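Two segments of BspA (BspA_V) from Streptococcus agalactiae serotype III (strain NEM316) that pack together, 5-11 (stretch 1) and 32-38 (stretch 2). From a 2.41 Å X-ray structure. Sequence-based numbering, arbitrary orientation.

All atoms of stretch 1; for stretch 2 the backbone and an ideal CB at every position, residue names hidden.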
ATOM      1  N   ALA A   5       0.518 -10.553  37.014  1.00 30.38           N
ATOM      2  CA  ALA A   5       0.210 -11.145  35.738  1.00 28.69           C
ATOM      3  C   ALA A   5       0.599 -10.210  34.561  1.00 31.37           C
ATOM      4  O   ALA A   5       0.135  -9.052  34.461  1.00 30.40           O
ATOM      5  CB  ALA A   5      -1.272 -11.478  35.702  1.00 30.98           C
ATOM      6  N   PHE A   6       1.466 -10.722  33.694  1.00 28.50           N
ATOM      7  CA  PHE A   6       1.992  -9.994  32.556  1.00 29.57           C
ATOM      8  C   PHE A   6       1.294 -10.519  31.312  1.00 29.29           C
ATOM      9  O   PHE A   6       1.177 -11.697  31.162  1.00 28.01           O
ATOM     10  CB  PHE A   6       3.518 -10.173  32.405  1.00 28.33           C
ATOM     11  CG  PHE A   6       4.037  -9.943  30.997  1.00 27.07           C
ATOM     12  CD1 PHE A   6       3.986  -8.678  30.403  1.00 27.50           C
ATOM     13  CD2 PHE A   6       4.548 -10.985  30.257  1.00 28.45           C
ATOM     14  CE1 PHE A   6       4.469  -8.457  29.112  1.00 28.16           C
ATOM     15  CE2 PHE A   6       5.058 -10.782  28.955  1.00 30.23           C
ATOM     16  CZ  PHE A   6       5.001  -9.509  28.376  1.00 28.41           C
ATOM     17  N   ASP A   7       0.833  -9.655  30.431  1.00 28.91           N
ATOM     18  CA  ASP A   7       0.497 -10.120  29.094  1.00 32.34           C
ATOM     19  C   ASP A   7       0.878  -9.154  28.023  1.00 28.23           C
ATOM     20  O   ASP A   7       1.141  -7.981  28.282  1.00 24.34           O
ATOM     21  CB  ASP A   7      -0.973 -10.511  28.951  1.00 39.12           C
ATOM     22  CG  ASP A   7      -1.153 -12.046  28.615  1.00 55.96           C
ATOM     23  OD1 ASP A   7      -0.388 -12.652  27.723  1.00 52.45           O
ATOM     24  OD2 ASP A   7      -2.076 -12.634  29.242  1.00 49.07           O
ATOM     25  N   ILE A   8       0.944  -9.678  26.802  1.00 27.77           N
ATOM     26  CA  ILE A   8       1.070  -8.849  25.644  1.00 28.20           C
ATOM     27  C   ILE A   8       0.090  -9.333  24.605  1.00 26.70           C
ATOM     28  O   ILE A   8      -0.163 -10.501  24.504  1.00 28.16           O
ATOM     29  CB  ILE A   8       2.540  -8.707  25.156  1.00 29.21           C
ATOM     30  CG1 ILE A   8       2.645  -7.628  24.080  1.00 28.95           C
ATOM     31  CG2 ILE A   8       3.065 -10.004  24.582  1.00 31.65           C
ATOM     32  CD1 ILE A   8       4.093  -7.301  23.693  1.00 28.94           C
ATOM     33  N   LYS A   9      -0.479  -8.390  23.870  1.00 28.74           N
ATOM     34  CA  LYS A   9      -1.458  -8.657  22.873  1.00 30.54           C
ATOM     35  C   LYS A   9      -1.435  -7.642  21.714  1.00 29.19           C
ATOM     36  O   LYS A   9      -0.788  -6.616  21.772  1.00 31.67           O
ATOM     37  CB  LYS A   9      -2.850  -8.748  23.516  1.00 33.78           C
ATOM     38  CG  LYS A   9      -3.440  -7.502  24.080  1.00 41.28           C
ATOM     39  CD  LYS A   9      -4.201  -7.836  25.406  1.00 53.66           C
ATOM     40  CE  LYS A   9      -3.726  -6.989  26.615  1.00 56.93           C
ATOM     41  NZ  LYS A   9      -2.236  -7.012  26.924  1.00 51.13           N
ATOM     42  N   ALA A  10      -2.158  -7.950  20.667  1.00 27.93           N
ATOM     43  CA  ALA A  10      -2.201  -7.101  19.486  1.00 32.18           C
ATOM     44  C   ALA A  10      -3.640  -6.831  19.153  1.00 33.12           C
ATOM     45  O   ALA A  10      -4.484  -7.741  19.149  1.00 33.21           O
ATOM     46  CB  ALA A  10      -1.519  -7.786  18.319  1.00 30.71           C
ATOM     47  N   GLN A  11      -3.891  -5.573  18.886  1.00 34.81           N
ATOM     48  CA  GLN A  11      -5.198  -5.100  18.559  1.00 41.73           C
ATOM     49  C   GLN A  11      -5.115  -4.180  17.355  1.00 40.07           C
ATOM     50  O   GLN A  11      -4.263  -3.265  17.286  1.00 38.66           O
ATOM     51  CB  GLN A  11      -5.784  -4.353  19.750  1.00 43.78           C
ATOM     52  CG  GLN A  11      -7.279  -4.136  19.608  1.00 53.31           C
ATOM     53  CD  GLN A  11      -7.918  -3.439  20.823  1.00 58.28           C
ATOM     54  OE1 GLN A  11      -9.141  -3.580  21.066  1.00 58.18           O
ATOM     55  NE2 GLN A  11      -7.110  -2.661  21.563  1.00 48.43           N
ATOM     56  N   UNK A  32       8.952 -14.119  32.241  1.00 29.02           N
ATOM     57  CA  UNK A  32      10.162 -13.321  32.033  1.00 29.56           C
ATOM     58  C   UNK A  32       9.997 -12.268  30.869  1.00 28.52           C
ATOM     59  O   UNK A  32      10.901 -11.505  30.629  1.00 31.33           O
ATOM     60  CB  UNK A  32      11.331 -14.261  31.730  1.00 29.56           C
ATOM     61  N   UNK A  33       8.897 -12.274  30.123  1.00 25.54           N
ATOM     62  CA  UNK A  33       8.634 -11.258  29.105  1.00 24.08           C
ATOM     63  C   UNK A  33       8.676 -11.835  27.714  1.00 23.22           C
ATOM     64  O   UNK A  33       8.315 -11.155  26.760  1.00 24.05           O
ATOM     65  CB  UNK A  33       9.643 -10.113  29.217  1.00 24.08           C
ATOM     66  N   UNK A  34       9.119 -13.080  27.583  1.00 22.55           N
ATOM     67  CA  UNK A  34       9.215 -13.734  26.297  1.00 26.03           C
ATOM     68  C   UNK A  34       7.865 -13.812  25.654  1.00 26.66           C
ATOM     69  O   UNK A  34       6.837 -14.089  26.339  1.00 27.50           O
ATOM     70  CB  UNK A  34       9.822 -15.132  26.435  1.00 26.03           C
ATOM     71  N   UNK A  35       7.839 -13.577  24.350  1.00 24.83           N
ATOM     72  CA  UNK A  35       6.591 -13.687  23.650  1.00 26.33           C
ATOM     73  C   UNK A  35       6.733 -14.123  22.232  1.00 27.58           C
ATOM     74  O   UNK A  35       7.772 -13.970  21.613  1.00 28.46           O
ATOM     75  CB  UNK A  35       5.850 -12.349  23.695  1.00 26.33           C
ATOM     76  N   UNK A  36       5.602 -14.530  21.702  1.00 27.79           N
ATOM     77  CA  UNK A  36       5.475 -14.970  20.360  1.00 32.46           C
ATOM     78  C   UNK A  36       4.025 -14.774  19.883  1.00 34.11           C
ATOM     79  O   UNK A  36       3.080 -15.381  20.418  1.00 32.82           O
ATOM     80  CB  UNK A  36       5.913 -16.431  20.241  1.00 32.46           C
ATOM     81  N   UNK A  37       3.888 -13.909  18.887  1.00 36.48           N
ATOM     82  CA  UNK A  37       2.666 -13.776  18.078  1.00 37.99           C
ATOM     83  C   UNK A  37       2.649 -14.695  16.868  1.00 35.26           C
ATOM     84  O   UNK A  37       3.593 -14.727  16.132  1.00 36.25           O
ATOM     85  CB  UNK A  37       2.506 -12.328  17.610  1.00 37.99           C
ATOM     86  N   UNK A  38       1.543 -15.378  16.640  1.00 40.36           N
ATOM     87  CA  UNK A  38       1.339 -16.205  15.428  1.00 40.60           C
ATOM     88  C   UNK A  38       0.177 -15.638  14.650  1.00 38.03           C
ATOM     89  O   UNK A  38      -0.806 -15.341  15.229  1.00 50.05           O
ATOM     90  CB  UNK A  38       1.083 -17.672  15.779  1.00 40.60           C
TER

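Stretch 1 is a strand running through all of residues 5-11. Stretch 2 becomes a strand at 34 and runs in roughly the same direction, with 25° between the two. The axes come no closer than 8.5 Å, and no hydrogen bonds join the stretches. They meet mainly through side chains, with a few backbone atoms against the rings, and Phe6, Ile8 and Ala10 are the residues of stretch 1 that point across.

At position 32 the CA-to-CB bond points away, and the ideal CB has nothing of stretch 1 within 5.5 Å. Stretch 1 sets almost no limit here, so many side chains would do, polar ones included. The residue is Asp32. It serves its own stretch: OD1 accepts hydrogen bonds from N of position 34 at 2.8 Å and from the side chain there. These bonds tie residue 32 to the start of the strand.

Position 33 has phi 112° and psi -9°. At these angles a CB would be jammed against the carbonyl O of the residue before, which by itself calls for glycine. The ring of Phe6 also lies close by, with its CE2 4.6 Å from the ideal CB. The residue is Gly33. Its bare CA packs 3.6 Å from Phe6 CE2, approaching the ring obliquely.

Position 34 turns its CB away from stretch 1, with nothing in reach. Small or polar residues would suit, and larger ones are not excluded by stretch 1. The residue is Ser34. Its OG donates to Asp32 OD1 at 2.8 Å, alongside the backbone bond from Ser34 N.

Position 35 points toward stretch 1. Its ideal CB is already 3.7 Å from Ile8 CG2, and the surface offered is hydrocarbon, with no charge to answer. An apolar residue is expected: leucine, isoleucine, valine, methionine or an aromatic could all serve. The residue is Phe35. Its CB touches Ile8 CG2 at 3.7 Å, and with chi1 at 70° (p) the ring lies with Ile8 CD1 over one face.

Position 36 points away again, as the alternation of a strand requires. Polar or charged residues fit as well as most others. The residue is Glu36, extended with chi1 and chi2 both t. Its OE2 accepts a hydrogen bond from the side chain of position 38.

Position 37 points toward stretch 1, but its ideal CB has nothing of that stretch within 5.5 Å. A short side chain would not reach stretch 1. A long side chain such as phenylalanine or methionine could reach Ile8 as well as Ala10; leucine could reach Ala10 but would stop short of Ile8. The residue is Phe37, which has the most area covered by the other stretch. Its CZ lies 4.1 Å from Ile8 CG1, and its CE1 lies 3.8 Å from Ala10 CB. The ring also meets backbone: Lys9 C sits at its edge, 3.8 Å from Phe37 CZ.

Position 38 is out of reach of stretch 1, which leaves the choice open. The residue is Asn38. Its ND2 donates to Glu36 OE2 at 2.8 Å.

Stretch 2 (32-38) DGSFEFN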
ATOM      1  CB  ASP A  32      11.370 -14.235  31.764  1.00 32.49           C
ATOM      2  CG  ASP A  32      11.360 -14.888  30.334  1.00 39.58           C
ATOM      3  OD1 ASP A  32      10.421 -14.670  29.543  1.00 43.03           O
ATOM      4  OD2 ASP A  32      12.310 -15.646  29.987  1.00 49.08           O
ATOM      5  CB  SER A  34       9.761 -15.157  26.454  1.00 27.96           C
ATOM      6  OG  SER A  34      11.092 -15.079  26.830  1.00 31.44           O
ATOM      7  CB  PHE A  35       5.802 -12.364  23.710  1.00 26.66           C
ATOM      8  CG  PHE A  35       6.403 -11.239  22.887  1.00 26.61           C
ATOM      9  CD1 PHE A  35       6.177 -11.157  21.533  1.00 28.12           C
ATOM     10  CD2 PHE A  35       7.240 -10.260  23.487  1.00 25.17           C
ATOM     11  CE1 PHE A  35       6.734 -10.110  20.781  1.00 29.73           C
ATOM     12  CE2 PHE A  35       7.781  -9.216  22.743  1.00 23.37           C
ATOM     13  CZ  PHE A  35       7.541  -9.135  21.390  1.00 25.53           C
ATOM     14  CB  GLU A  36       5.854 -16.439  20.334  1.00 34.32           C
ATOM     15  CG  GLU A  36       5.512 -17.142  19.060  1.00 40.68           C
ATOM     16  CD  GLU A  36       5.795 -18.622  19.119  1.00 46.75           C
ATOM     17  OE1 GLU A  36       6.781 -19.017  19.799  1.00 52.35           O
ATOM     18  OE2 GLU A  36       5.010 -19.381  18.474  1.00 54.62           O
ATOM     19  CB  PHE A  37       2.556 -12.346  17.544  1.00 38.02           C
ATOM     20  CG  PHE A  37       2.238 -11.345  18.603  1.00 36.37           C
ATOM     21  CD1 PHE A  37       0.950 -11.250  19.107  1.00 34.70           C
ATOM     22  CD2 PHE A  37       3.219 -10.537  19.131  1.00 35.49           C
ATOM     23  CE1 PHE A  37       0.658 -10.338  20.092  1.00 32.89           C
ATOM     24  CE2 PHE A  37       2.917  -9.584  20.095  1.00 36.51           C
ATOM     25  CZ  PHE A  37       1.636  -9.476  20.562  1.00 33.43           C
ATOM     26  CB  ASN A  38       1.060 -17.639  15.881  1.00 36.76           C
ATOM     27  CG  ASN A  38       2.338 -18.338  16.331  1.00 38.88           C
ATOM     28  OD1 ASN A  38       3.179 -18.673  15.505  1.00 41.73           O
ATOM     29  ND2 ASN A  38       2.522 -18.505  17.633  1.00 37.51           N
TER
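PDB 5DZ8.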